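Local atomic coordinates of mandelate racemase/muconate lactonizing protein (Thermobispora bispora, PDB entry 3VC5), a protein that probably catalyses the magnesium-dependent dehydration of D-glucarate to 5-dehydro-4-deoxy-D-glucarate, as a glucarate dehydratase of the mandelate racemase/muconate lactonizing enzyme family. Residues P38-A43 with F169-G174; G45-W50 with R419-E424; A108-D113 with V124-R129. All coordinates share one frame; numbering follows the deposited sequence.

Contact 1. Residues P38-A43 with F169-G174; sequences PPLLNA and FYKWAG. With PO4 (phosphate ion), chain B.
A single beta bridge, Leu40 facing Lys171, joins residues 38-43 of the capping domain, including short strand 41-42, to the chain leaving the first barrel strand, 161-169. Its firm bond runs from Leu41 N to Tyr170 O (2.9 Å, 168°), while Trp172 N reaches Pro39 O only weakly at 3.5 Å. A water extends the link, donating to Leu41 O and accepting from Tyr170 N. Pro39, centre of an inverse gamma turn, presents its carbonyl to Lys171 and Trp172 and lays its CG against Gly174 C (3.5 Å). Leu40 covers one face of the Phe169 ring: CD1 stands over the middle in a CH-pi contact, 4.0 Å from the centroid, and CB lies 3.6 Å from CD2. In the plane of that ring, at its edge, is Leu41 O. Leu41 CD2 approaches the Trp172 indole obliquely, 4.0 Å from NE1. Lys171 folds back through chi3 and chi4 (-67° and -63°), which brings NZ to Trp172 O (2.8 Å) and into a salt bridge with Asp181. Asn42 ND2 donates to phosphate O1 (2.8 Å), and Phe169 packs on Lys211, the predicted proton acceptor, as expected where an enolase-superfamily cap closes over the barrel mouth.

Contact 2. Residues G45-W50 with R419-E424; sequences GVHQPW and RTRDDE. With PO4 (phosphate ion), chain B.
The His47 ring and the Arg421 guanidinium, their planes 61° apart, meet obliquely and converge on one phosphate ion, which each approaches with an edge. Phosphate O1 lies in the imidazole plane, where His47 NE2 donates to it almost straight (2.9 Å, 174°). The guanidinium uses two edges: NH1 and NH2 both donate to phosphate O3, with NH2 the nearer at 2.9 Å, and the side formed by NE and NH2 takes the carboxylate of Asp423. In that side-on salt bridge NE reaches OD1 at 2.8 Å, and NH2 meets the syn lone pair of OD2 at 2.7 Å. NH2 thus serves both anions, and the paired grip fixes the rotation of the guanidinium. An extended chain, with CG anti to the backbone N (chi1 174°), carries the group to the phosphate. Asp37 holds His47 from behind through ND1, and Asp423 OD2 also accepts from Asn42.

Beside this site begins helix 423-430, with Asp422 as its N-cap; the Asp422 carboxylate receives Gly425 N, and its own backbone N donates to Gln48 OE1 (2.8 Å) from above the amide carbonyl plane. Gln48 OE1 takes a second bond from a water that also accepts from Gln48 N and donates to Asp423 OD1, so the amide and the salt bridge share a solvent link. Another water joins Gln48 NE2 to Thr420 O. Nearer the strand end, Val46 N points at Asp423 O in a weak bond of 3.5 Å, while Val46 O receives the CA-H of Asp423 in a CA-H...O contact of 3.4 Å. His367 and Lys211, the latter a predicted proton acceptor, also bond to the phosphate.

Contact 3. Residues A108-D113 with V124-R129; sequences ANIVTD and VKTVDR
Thr126 meets the loop 108-113 with both branches of its side chain. Its OG1 accepts Val111 N in a moderately long bond (3.2 Å, 157°), and its CG2 packs on CG2 of Val111 at 3.8 Å, the two side chains crossing at about a right angle. Ile110 adds its CG2 beside the same hydroxyl. On the other branch of Val111, CG1 comes within 3.7 Å of Arg129 NH1, one turn further along the helix.

Thr126 OG1 stands beside the backbone N (chi1 -64°), where it also hydrogen-bonds to Ser122 O; a water donates to it and to Val111 O. The hydroxyl is thereby gripped by three partners, and Val111 O has a further bond with Ser121 OG. Beyond this shell the charges of Asp113 and the helix meet through solvent. One water donates to Asp113 OD2 and accepts from Arg129 NH2, both at 3.0 Å; a second bridges OD2 to Lys125 NZ, itself bonded to Thr118 O and Ser120 O. Direct pairing is absent, since Asp113 OD2 lies 4.6 Å from Arg129 NH2 and well out of the guanidinium plane. Asp113 is positioned by its other oxygen, which receives the backbone N of His115 and of Gly116.

The loop follows helix 95-106 and lies against the start of helix 123-146; Val111 also packs on Ala75 and Gln79 of helix 74-85, while Val106 of helix 95-106 backs Thr126.

From the N terminus, the chain first lays down 38-43 and 45-50, whose short strands 41-42 and 45-46 pair as a two-stranded antiparallel sheet. Contact 3 closes next, a small loop that stays within the capping domain. Contact 1 then closes a larger loop, joining that domain to the chain after the first barrel strand, and contact 2 closes last, joining it to the start of the C-terminal helix 423-430. Contacts 1 and 2 therefore cross, with contact 3 nested inside both. Contacts 1 and 2 adjoin: Leu40 O and His47 N probably form a hydrogen bond, and both contacts reach the same phosphate. Contact 3 touches neither, its centre about 20 Å from that of contact 2.

Contact 1. Residues P38-A43 with F169-G174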
loop_
_atom_site.group_PDB
_atom_site.type_symbol
_atom_site.label_atom_id
_atom_site.label_comp_id
_atom_site.label_asym_id
_atom_site.label_seq_id
_atom_site.Cartn_x
_atom_site.Cartn_y
_atom_site.Cartn_z
ATOM N N PRO A 38 -19.808 17.040 -24.938
ATOM C CA PRO A 38 -21.267 17.155 -25.192
ATOM C C PRO A 38 -22.049 17.570 -23.940
ATOM O O PRO A 38 -21.473 17.615 -22.839
ATOM C CB PRO A 38 -21.662 15.727 -25.624
ATOM C CG PRO A 38 -20.379 15.030 -25.983
ATOM C CD PRO A 38 -19.337 15.643 -25.062
ATOM N N PRO A 39 -23.361 17.864 -24.096
ATOM C CA PRO A 39 -24.211 18.327 -22.980
ATOM C C PRO A 39 -24.716 17.129 -22.149
ATOM O O PRO A 39 -25.913 16.797 -22.131
ATOM C CB PRO A 39 -25.358 19.070 -23.695
ATOM C CG PRO A 39 -25.462 18.372 -25.024
ATOM C CD PRO A 39 -24.015 18.060 -25.404
ATOM N N LEU A 40 -23.773 16.497 -21.460
ATOM C CA LEU A 40 -24.040 15.351 -20.617
ATOM C C LEU A 40 -24.696 15.821 -19.305
ATOM O O LEU A 40 -24.171 16.687 -18.600
ATOM C CB LEU A 40 -22.725 14.619 -20.341
ATOM C CG LEU A 40 -21.896 14.250 -21.567
ATOM C CD1 LEU A 40 -20.582 13.511 -21.153
ATOM C CD2 LEU A 40 -22.681 13.437 -22.576
ATOM N N LEU A 41 -25.880 15.283 -19.015
ATOM C CA LEU A 41 -26.649 15.695 -17.852
ATOM C C LEU A 41 -26.229 14.898 -16.618
ATOM O O LEU A 41 -25.849 13.731 -16.704
ATOM C CB LEU A 41 -28.145 15.477 -18.138
ATOM C CG LEU A 41 -28.700 16.331 -19.283
ATOM C CD1 LEU A 41 -30.004 15.751 -19.791
ATOM C CD2 LEU A 41 -28.958 17.736 -18.762
ATOM N N ASN A 42 -26.318 15.520 -15.448
ATOM C CA ASN A 42 -25.995 14.805 -14.227
ATOM C C ASN A 42 -26.744 15.489 -13.067
ATOM O O ASN A 42 -27.518 16.435 -13.290
ATOM C CB ASN A 42 -24.460 14.761 -14.012
ATOM C CG ASN A 42 -23.862 16.139 -13.845
ATOM O OD1 ASN A 42 -24.570 17.095 -13.487
ATOM N ND2 ASN A 42 -22.559 16.261 -14.096
ATOM N N ALA A 43 -26.548 15.008 -11.842
ATOM C CA ALA A 43 -27.233 15.595 -10.695
ATOM C C ALA A 43 -26.938 17.090 -10.497
ATOM O O ALA A 43 -27.749 17.817 -9.912
ATOM C CB ALA A 43 -26.882 14.831 -9.421
ATOM N N PHE A 169 -25.017 8.578 -20.557
ATOM C CA PHE A 169 -25.595 9.774 -19.983
ATOM C C PHE A 169 -26.866 10.122 -20.708
ATOM O O PHE A 169 -26.922 10.030 -21.938
ATOM C CB PHE A 169 -24.687 10.980 -20.202
ATOM C CG PHE A 169 -23.431 10.987 -19.349
ATOM C CD1 PHE A 169 -22.319 10.235 -19.705
ATOM C CD2 PHE A 169 -23.366 11.780 -18.206
ATOM C CE1 PHE A 169 -21.135 10.266 -18.924
ATOM C CE2 PHE A 169 -22.191 11.809 -17.399
ATOM C CZ PHE A 169 -21.092 11.053 -17.752
ATOM N N TYR A 170 -27.848 10.614 -19.967
ATOM C CA TYR A 170 -28.888 11.407 -20.598
ATOM C C TYR A 170 -28.224 12.669 -21.142
ATOM O O TYR A 170 -27.299 13.206 -20.526
ATOM C CB TYR A 170 -29.986 11.761 -19.602
ATOM C CG TYR A 170 -30.731 10.578 -19.057
ATOM C CD1 TYR A 170 -31.738 9.954 -19.808
ATOM C CD2 TYR A 170 -30.485 10.112 -17.772
ATOM C CE1 TYR A 170 -32.441 8.883 -19.300
ATOM C CE2 TYR A 170 -31.200 9.044 -17.248
ATOM C CZ TYR A 170 -32.184 8.435 -18.019
ATOM O OH TYR A 170 -32.902 7.375 -17.504
ATOM N N LYS A 171 -28.616 13.090 -22.341
ATOM C CA LYS A 171 -28.025 14.286 -22.923
ATOM C C LYS A 171 -28.935 14.970 -23.917
ATOM O O LYS A 171 -29.788 14.326 -24.533
ATOM C CB LYS A 171 -26.695 13.936 -23.603
ATOM C CG LYS A 171 -26.866 12.982 -24.816
ATOM C CD LYS A 171 -25.521 12.594 -25.456
ATOM C CE LYS A 171 -24.815 13.795 -26.125
ATOM N NZ LYS A 171 -25.604 14.382 -27.294
ATOM N N TRP A 172 -28.771 16.282 -24.049
ATOM C CA TRP A 172 -29.455 17.020 -25.104
ATOM C C TRP A 172 -28.798 16.661 -26.434
ATOM O O TRP A 172 -27.716 16.061 -26.445
ATOM C CB TRP A 172 -29.372 18.520 -24.857
ATOM C CG TRP A 172 -29.971 18.937 -23.557
ATOM C CD1 TRP A 172 -31.016 18.334 -22.895
ATOM C CD2 TRP A 172 -29.596 20.072 -22.770
ATOM N NE1 TRP A 172 -31.292 19.021 -21.725
ATOM C CE2 TRP A 172 -30.442 20.096 -21.632
ATOM C CE3 TRP A 172 -28.629 21.072 -22.912
ATOM C CZ2 TRP A 172 -30.338 21.077 -20.644
ATOM C CZ3 TRP A 172 -28.538 22.054 -21.932
ATOM C CH2 TRP A 172 -29.386 22.043 -20.810
ATOM N N ALA A 173 -29.428 17.039 -27.550
ATOM C CA ALA A 173 -28.881 16.742 -28.871
ATOM C C ALA A 173 -27.595 17.547 -29.095
ATOM O O ALA A 173 -26.710 17.131 -29.856
ATOM C CB ALA A 173 -29.901 17.079 -29.928
ATOM N N GLY A 174 -27.498 18.700 -28.435
ATOM C CA GLY A 174 -26.315 19.576 -28.571
ATOM C C GLY A 174 -26.417 20.663 -27.524
ATOM O O GLY A 174 -27.441 20.755 -26.826
HETATM P P PO4 B . -19.293 13.644 -14.248
HETATM O O1 PO4 B . -20.612 14.255 -14.522
HETATM O O2 PO4 B . -18.615 13.542 -15.597
HETATM O O3 PO4 B . -18.482 14.489 -13.358
HETATM O O4 PO4 B . -19.510 12.350 -13.648
HETATM O O HOH W 1 -27.312 11.333 -17.370
#

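Contact 2. Residues G45-W50 with R419-E424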
loop_
_atom_site.group_PDB
_atom_site.type_symbol
_atom_site.label_atom_id
_atom_site.label_comp_id
_atom_site.label_asym_id
_atom_site.label_seq_id
_atom_site.Cartn_x
_atom_site.Cartn_y
_atom_site.Cartn_z
ATOM N N GLY A 45 -26.333 19.358 -12.920
ATOM C CA GLY A 45 -26.775 20.200 -14.030
ATOM C C GLY A 45 -26.441 19.543 -15.351
ATOM O O GLY A 45 -26.957 18.462 -15.692
ATOM N N VAL A 46 -25.525 20.166 -16.076
ATOM C CA VAL A 46 -25.134 19.647 -17.396
ATOM C C VAL A 46 -23.698 20.050 -17.666
ATOM O O VAL A 46 -23.289 21.152 -17.282
ATOM C CB VAL A 46 -26.112 20.150 -18.487
ATOM C CG1 VAL A 46 -26.157 21.676 -18.509
ATOM C CG2 VAL A 46 -25.766 19.582 -19.896
ATOM N N HIS A 47 -22.919 19.173 -18.312
ATOM C CA HIS A 47 -21.541 19.522 -18.663
ATOM C C HIS A 47 -21.502 20.725 -19.606
ATOM O O HIS A 47 -22.348 20.848 -20.496
ATOM C CB HIS A 47 -20.878 18.357 -19.403
ATOM C CG HIS A 47 -20.480 17.213 -18.523
ATOM N ND1 HIS A 47 -19.406 16.401 -18.813
ATOM C CD2 HIS A 47 -21.021 16.735 -17.371
ATOM C CE1 HIS A 47 -19.290 15.474 -17.871
ATOM N NE2 HIS A 47 -20.251 15.665 -16.976
ATOM N N GLN A 48 -20.503 21.593 -19.409
ATOM C CA GLN A 48 -20.314 22.761 -20.253
ATOM C C GLN A 48 -19.701 22.361 -21.600
ATOM O O GLN A 48 -19.188 21.257 -21.751
ATOM C CB GLN A 48 -19.449 23.800 -19.548
ATOM C CG GLN A 48 -20.173 24.506 -18.396
ATOM C CD GLN A 48 -19.209 25.103 -17.403
ATOM O OE1 GLN A 48 -18.467 24.377 -16.727
ATOM N NE2 GLN A 48 -19.206 26.429 -17.306
ATOM N N PRO A 49 -19.728 23.275 -22.575
ATOM C CA PRO A 49 -19.246 22.883 -23.908
ATOM C C PRO A 49 -17.728 22.634 -23.995
ATOM O O PRO A 49 -17.245 22.005 -24.962
ATOM C CB PRO A 49 -19.623 24.086 -24.806
ATOM C CG PRO A 49 -20.521 24.938 -24.015
ATOM C CD PRO A 49 -20.372 24.601 -22.549
ATOM N N TRP A 50 -16.994 23.159 -23.025
ATOM C CA TRP A 50 -15.550 22.907 -22.902
ATOM C C TRP A 50 -15.269 22.254 -21.561
ATOM O O TRP A 50 -15.773 22.729 -20.526
ATOM C CB TRP A 50 -14.753 24.208 -22.971
ATOM C CG TRP A 50 -14.919 24.951 -24.257
ATOM C CD1 TRP A 50 -15.740 26.039 -24.489
ATOM C CD2 TRP A 50 -14.272 24.664 -25.511
ATOM N NE1 TRP A 50 -15.614 26.451 -25.805
ATOM C CE2 TRP A 50 -14.729 25.621 -26.448
ATOM C CE3 TRP A 50 -13.345 23.698 -25.928
ATOM C CZ2 TRP A 50 -14.298 25.629 -27.778
ATOM C CZ3 TRP A 50 -12.916 23.706 -27.241
ATOM C CH2 TRP A 50 -13.390 24.678 -28.155
ATOM N N ARG A 419 -13.160 28.994 -16.989
ATOM C CA ARG A 419 -11.960 28.869 -16.164
ATOM C C ARG A 419 -12.131 27.902 -15.002
ATOM O O ARG A 419 -11.139 27.401 -14.472
ATOM C CB ARG A 419 -11.514 30.228 -15.634
ATOM C CG ARG A 419 -10.962 31.138 -16.734
ATOM C CD ARG A 419 -9.635 30.606 -17.216
ATOM N NE ARG A 419 -9.021 31.348 -18.330
ATOM C CZ ARG A 419 -9.139 31.001 -19.613
ATOM N NH1 ARG A 419 -9.893 29.965 -19.963
ATOM N NH2 ARG A 419 -8.502 31.694 -20.551
ATOM N N THR A 420 -13.379 27.628 -14.629
ATOM C CA THR A 420 -13.681 26.674 -13.539
ATOM C C THR A 420 -14.971 25.942 -13.897
ATOM O O THR A 420 -15.968 26.574 -14.259
ATOM C CB THR A 420 -13.863 27.372 -12.158
ATOM O OG1 THR A 420 -12.633 27.992 -11.785
ATOM C CG2 THR A 420 -14.247 26.375 -11.086
ATOM N N ARG A 421 -14.940 24.612 -13.787
ATOM C CA ARG A 421 -16.099 23.793 -14.095
ATOM C C ARG A 421 -17.284 24.220 -13.242
ATOM O O ARG A 421 -17.166 24.341 -12.002
ATOM C CB ARG A 421 -15.775 22.310 -13.865
ATOM C CG ARG A 421 -16.995 21.430 -14.045
ATOM C CD ARG A 421 -16.669 19.964 -13.893
ATOM N NE ARG A 421 -17.875 19.160 -14.012
ATOM C CZ ARG A 421 -17.949 17.841 -13.824
ATOM N NH1 ARG A 421 -16.873 17.145 -13.490
ATOM N NH2 ARG A 421 -19.117 17.214 -13.964
ATOM N N ASP A 422 -18.438 24.417 -13.882
ATOM C CA ASP A 422 -19.633 24.834 -13.159
ATOM C C ASP A 422 -20.912 24.286 -13.825
ATOM O O ASP A 422 -21.672 25.039 -14.452
ATOM C CB ASP A 422 -19.656 26.364 -13.024
ATOM C CG ASP A 422 -20.828 26.880 -12.163
ATOM O OD1 ASP A 422 -21.473 26.082 -11.424
ATOM O OD2 ASP A 422 -21.095 28.105 -12.232
ATOM N N ASP A 423 -21.158 22.979 -13.658
ATOM C CA ASP A 423 -22.352 22.335 -14.239
ATOM C C ASP A 423 -23.635 23.016 -13.777
ATOM O O ASP A 423 -24.590 23.123 -14.538
ATOM C CB ASP A 423 -22.476 20.861 -13.826
ATOM C CG ASP A 423 -21.272 20.015 -14.218
ATOM O OD1 ASP A 423 -20.263 20.543 -14.713
ATOM O OD2 ASP A 423 -21.316 18.792 -13.981
ATOM N N GLU A 424 -23.683 23.429 -12.503
ATOM C CA GLU A 424 -24.918 23.996 -11.964
ATOM C C GLU A 424 -25.219 25.390 -12.520
ATOM O O GLU A 424 -26.368 25.694 -12.886
ATOM C CB GLU A 424 -24.868 24.017 -10.430
ATOM C CG GLU A 424 -26.154 24.454 -9.759
ATOM C CD GLU A 424 -25.983 24.530 -8.257
ATOM O OE1 GLU A 424 -24.994 25.137 -7.790
ATOM O OE2 GLU A 424 -26.806 23.952 -7.535
HETATM P P PO4 B . -19.293 13.644 -14.248
HETATM O O1 PO4 B . -20.612 14.255 -14.522
HETATM O O2 PO4 B . -18.615 13.542 -15.597
HETATM O O3 PO4 B . -18.482 14.489 -13.358
HETATM O O4 PO4 B . -19.510 12.350 -13.648
HETATM O O HOH W 2 -19.158 21.627 -16.858
HETATM O O HOH W 3 -17.785 28.268 -15.411
#

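Contact 3. Residues A108-D113 with V124-R129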
loop_
_atom_site.group_PDB
_atom_site.type_symbol
_atom_site.label_atom_id
_atom_site.label_comp_id
_atom_site.label_asym_id
_atom_site.label_seq_id
_atom_site.Cartn_x
_atom_site.Cartn_y
_atom_site.Cartn_z
ATOM N N ALA A 108 -1.819 26.180 3.385
ATOM C CA ALA A 108 -3.131 26.232 4.008
ATOM C C ALA A 108 -4.302 26.193 3.017
ATOM O O ALA A 108 -5.497 26.159 3.396
ATOM C CB ALA A 108 -3.209 27.488 4.854
ATOM N N ASN A 109 -3.974 26.224 1.741
ATOM C CA ASN A 109 -5.001 26.299 0.723
ATOM C C ASN A 109 -5.804 24.984 0.745
ATOM O O ASN A 109 -5.220 23.893 0.899
ATOM C CB ASN A 109 -4.320 26.485 -0.629
ATOM C CG ASN A 109 -3.822 27.892 -0.845
ATOM O OD1 ASN A 109 -4.607 28.801 -1.099
ATOM N ND2 ASN A 109 -2.502 28.077 -0.768
ATOM N N ILE A 110 -7.128 25.080 0.694
ATOM C CA ILE A 110 -7.969 23.930 0.351
ATOM C C ILE A 110 -8.768 24.297 -0.910
ATOM O O ILE A 110 -9.529 25.269 -0.915
ATOM C CB ILE A 110 -8.948 23.550 1.462
ATOM C CG1 ILE A 110 -8.202 22.958 2.657
ATOM C CG2 ILE A 110 -9.971 22.521 0.930
ATOM C CD1 ILE A 110 -9.111 22.722 3.923
ATOM N N VAL A 111 -8.583 23.530 -1.984
ATOM C CA VAL A 111 -9.196 23.866 -3.263
ATOM C C VAL A 111 -10.525 23.130 -3.320
ATOM O O VAL A 111 -10.576 21.893 -3.165
ATOM C CB VAL A 111 -8.292 23.443 -4.452
ATOM C CG1 VAL A 111 -9.024 23.613 -5.797
ATOM C CG2 VAL A 111 -6.963 24.202 -4.438
ATOM N N THR A 112 -11.603 23.878 -3.511
ATOM C CA THR A 112 -12.926 23.286 -3.572
ATOM C C THR A 112 -13.401 23.333 -5.005
ATOM O O THR A 112 -12.886 24.097 -5.815
ATOM C CB THR A 112 -13.892 24.070 -2.705
ATOM O OG1 THR A 112 -13.883 25.452 -3.127
ATOM C CG2 THR A 112 -13.470 23.955 -1.253
ATOM N N ASP A 113 -14.372 22.503 -5.336
ATOM C CA ASP A 113 -14.904 22.568 -6.679
ATOM C C ASP A 113 -16.361 23.007 -6.588
ATOM O O ASP A 113 -16.896 23.141 -5.498
ATOM C CB ASP A 113 -14.661 21.260 -7.467
ATOM C CG ASP A 113 -15.417 20.078 -6.912
ATOM O OD1 ASP A 113 -16.623 20.243 -6.602
ATOM O OD2 ASP A 113 -14.799 18.974 -6.801
ATOM N N VAL A 124 -5.683 17.079 2.738
ATOM C CA VAL A 124 -4.984 15.946 2.129
ATOM C C VAL A 124 -5.455 15.766 0.696
ATOM O O VAL A 124 -4.650 15.522 -0.175
ATOM C CB VAL A 124 -5.113 14.629 2.950
ATOM C CG1 VAL A 124 -4.599 13.430 2.174
ATOM C CG2 VAL A 124 -4.422 14.799 4.308
ATOM N N LYS A 125 -6.763 15.849 0.441
ATOM C CA LYS A 125 -7.205 15.640 -0.925
ATOM C C LYS A 125 -6.631 16.719 -1.846
ATOM O O LYS A 125 -6.326 16.450 -3.028
ATOM C CB LYS A 125 -8.752 15.617 -0.984
ATOM C CG LYS A 125 -9.340 15.089 -2.289
ATOM C CD LYS A 125 -10.862 15.045 -2.182
ATOM C CE LYS A 125 -11.568 14.946 -3.469
ATOM N NZ LYS A 125 -12.865 15.707 -3.465
ATOM N N THR A 126 -6.504 17.950 -1.344
ATOM C CA THR A 126 -5.948 19.038 -2.161
ATOM C C THR A 126 -4.489 18.733 -2.510
ATOM O O THR A 126 -4.070 18.808 -3.692
ATOM C CB THR A 126 -6.047 20.379 -1.421
ATOM O OG1 THR A 126 -7.435 20.684 -1.248
ATOM C CG2 THR A 126 -5.383 21.504 -2.236
ATOM N N VAL A 127 -3.729 18.330 -1.501
ATOM C CA VAL A 127 -2.305 17.952 -1.710
ATOM C C VAL A 127 -2.216 16.767 -2.682
ATOM O O VAL A 127 -1.412 16.780 -3.618
ATOM C CB VAL A 127 -1.637 17.591 -0.392
ATOM C CG1 VAL A 127 -0.205 17.015 -0.633
ATOM C CG2 VAL A 127 -1.586 18.824 0.506
ATOM N N ASP A 128 -3.088 15.766 -2.497
ATOM C CA ASP A 128 -3.022 14.579 -3.325
ATOM C C ASP A 128 -3.372 14.947 -4.767
ATOM O O ASP A 128 -2.799 14.389 -5.718
ATOM C CB ASP A 128 -4.036 13.540 -2.839
ATOM C CG ASP A 128 -3.537 12.763 -1.619
ATOM O OD1 ASP A 128 -2.323 12.884 -1.274
ATOM O OD2 ASP A 128 -4.307 11.951 -1.060
ATOM N N ARG A 129 -4.374 15.825 -4.942
ATOM C CA ARG A 129 -4.748 16.274 -6.291
ATOM C C ARG A 129 -3.584 16.987 -6.998
ATOM O O ARG A 129 -3.304 16.753 -8.202
ATOM C CB ARG A 129 -6.000 17.179 -6.275
ATOM C CG ARG A 129 -7.288 16.431 -5.975
ATOM C CD ARG A 129 -8.418 17.372 -5.527
ATOM N NE ARG A 129 -8.349 18.665 -6.188
ATOM C CZ ARG A 129 -9.237 19.136 -7.054
ATOM N NH1 ARG A 129 -9.059 20.354 -7.569
ATOM N NH2 ARG A 129 -10.314 18.416 -7.380
HETATM O O HOH W 4 -9.822 19.071 -1.854
HETATM O O HOH W 5 -12.845 18.417 -9.047
HETATM O O HOH W 6 -13.019 18.255 -4.770
#